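Local coordinates for glucose-6-phosphate isomerase like protein (Thermus thermophilus, PDB 1WIW) that probably interconverts phosphorylated sugars as a member of the PGI/PMI family of glucose-6-phosphate and mannose-6-phosphate isomerases, at the interface of chains A and B. Residues are numbered along the deposited sequence; one frame, centred on the assembly and turned at random. Chains: chain A/B, Glucose-6-phosphate isomerase like protein.

The interface of chains A and B. Residues chain A 180, 184, 189-191; chain B 192, 201, 205-206, 216.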
loop_
_atom_site.group_PDB
_atom_site.type_symbol
_atom_site.label_atom_id
_atom_site.label_comp_id
_atom_site.label_asym_id
_atom_site.label_seq_id
_atom_site.Cartn_x
_atom_site.Cartn_y
_atom_site.Cartn_z
ATOM N N GLN A 180 6.026 -7.945 -0.725
ATOM C CA GLN A 180 6.050 -7.898 0.736
ATOM C C GLN A 180 5.413 -9.195 1.255
ATOM O O GLN A 180 5.853 -9.767 2.249
ATOM C CB GLN A 180 5.263 -6.679 1.235
ATOM C CG GLN A 180 5.155 -6.559 2.752
ATOM C CD GLN A 180 4.292 -5.382 3.175
ATOM O OE1 GLN A 180 3.262 -5.102 2.557
ATOM N NE2 GLN A 180 4.701 -4.692 4.238
ATOM N N ALA A 184 7.149 -12.296 3.484
ATOM C CA ALA A 184 6.584 -12.694 4.768
ATOM C C ALA A 184 6.308 -14.202 4.729
ATOM O O ALA A 184 6.791 -14.963 5.568
ATOM C CB ALA A 184 5.282 -11.932 5.034
ATOM N N SER A 189 10.051 -13.092 6.784
ATOM C CA SER A 189 10.712 -11.854 7.200
ATOM C C SER A 189 9.909 -10.581 6.978
ATOM O O SER A 189 9.031 -10.505 6.108
ATOM C CB SER A 189 12.055 -11.708 6.478
ATOM O OG SER A 189 12.881 -12.842 6.676
ATOM N N LEU A 190 10.252 -9.569 7.767
ATOM C CA LEU A 190 9.614 -8.267 7.704
ATOM C C LEU A 190 10.174 -7.443 6.540
ATOM O O LEU A 190 11.377 -7.469 6.275
ATOM C CB LEU A 190 9.856 -7.525 9.020
ATOM C CG LEU A 190 9.332 -6.099 9.193
ATOM C CD1 LEU A 190 7.817 -6.073 9.049
ATOM C CD2 LEU A 190 9.750 -5.588 10.568
ATOM N N SER A 191 9.289 -6.735 5.845
ATOM C CA SER A 191 9.675 -5.864 4.740
ATOM C C SER A 191 8.641 -4.744 4.658
ATOM O O SER A 191 7.513 -4.897 5.140
ATOM C CB SER A 191 9.745 -6.630 3.413
ATOM O OG SER A 191 8.464 -6.992 2.946
ATOM N N LEU B 192 5.255 1.626 8.638
ATOM C CA LEU B 192 4.871 0.714 7.573
ATOM C C LEU B 192 3.435 0.258 7.662
ATOM O O LEU B 192 2.756 0.452 8.671
ATOM C CB LEU B 192 5.768 -0.521 7.525
ATOM C CG LEU B 192 5.499 -1.618 8.546
ATOM C CD1 LEU B 192 6.008 -2.956 8.009
ATOM C CD2 LEU B 192 6.159 -1.250 9.857
ATOM N N PHE B 201 0.146 -11.919 7.092
ATOM C CA PHE B 201 1.404 -11.205 7.245
ATOM C C PHE B 201 1.810 -11.140 8.723
ATOM O O PHE B 201 2.964 -11.414 9.081
ATOM C CB PHE B 201 1.237 -9.793 6.674
ATOM C CG PHE B 201 2.425 -8.897 6.880
ATOM C CD1 PHE B 201 3.574 -9.050 6.113
ATOM C CD2 PHE B 201 2.381 -7.879 7.825
ATOM C CE1 PHE B 201 4.666 -8.198 6.282
ATOM C CE2 PHE B 201 3.467 -7.021 8.004
ATOM C CZ PHE B 201 4.612 -7.184 7.229
ATOM N N GLY B 205 5.304 -13.104 9.064
ATOM C CA GLY B 205 6.376 -12.149 8.849
ATOM C C GLY B 205 6.939 -11.380 10.031
ATOM O O GLY B 205 7.925 -10.661 9.873
ATOM N N LEU B 206 6.346 -11.525 11.213
ATOM C CA LEU B 206 6.823 -10.776 12.375
ATOM C C LEU B 206 7.490 -11.606 13.470
ATOM O O LEU B 206 6.917 -11.802 14.543
ATOM C CB LEU B 206 5.666 -9.981 12.984
ATOM C CG LEU B 206 4.888 -9.082 12.022
ATOM C CD1 LEU B 206 3.786 -8.358 12.779
ATOM C CD2 LEU B 206 5.833 -8.087 11.374
ATOM N N LEU B 216 8.915 -2.821 16.724
ATOM C CA LEU B 216 7.615 -2.490 16.150
ATOM C C LEU B 216 6.574 -2.006 17.157
ATOM O O LEU B 216 6.565 -2.414 18.317
ATOM C CB LEU B 216 7.057 -3.699 15.401
ATOM C CG LEU B 216 7.773 -4.117 14.115
ATOM C CD1 LEU B 216 7.276 -5.482 13.679
ATOM C CD2 LEU B 216 7.524 -3.079 13.023
#
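A:Leu190 reaches from a loop of chain A in among B:Leu192, B:Phe201 and B:Leu216. Its CB lies 3.8 Å from the carbonyl O of B:Gly205, a contact and not a bond. CG stands anti to the backbone N (chi1 178°), beside the carbonyl carbon, and the fork opens among chain B side chains. Methyl CD1 packs against CD1 of B:Leu192 at 3.8 Å and also touches the tip of the B:Phe201 ring; B:Leu206, poorly ordered, lies beside it. The other methyl, CD2, meets CD1 of B:Leu216 tip to tip at 4.0 Å.

The ring of B:Phe201 is shared by several chain A groups. Its CD1 meets the methyl CB of A:Ala184 at the ring edge, 3.5 Å away. The extended A:Gln180 chain crosses at about a right angle, above the ring plane and just beyond the rim, with CG 3.9 Å from CE1 and NE2 near CZ; its amide is turned 54° from the ring. NE2 donates to the backbone O of A:Ser191 at 3.0 Å. An alanine at A:Gln180 removes that donor, and the A:Ser191 carbonyl would probably lose its mate, with a gap opening by the ring rim.

Apolar packing mainly holds this patch, part of a larger interface, possibly that of a biological dimer. Chain A supplies helix 174-185 and the loop after it; chain B supplies helix 198-204, its following loop, B:Leu192 and the start of strand 216-221, all within the region matching the C-terminal SIS domain of bacterial phosphoglucose isomerases.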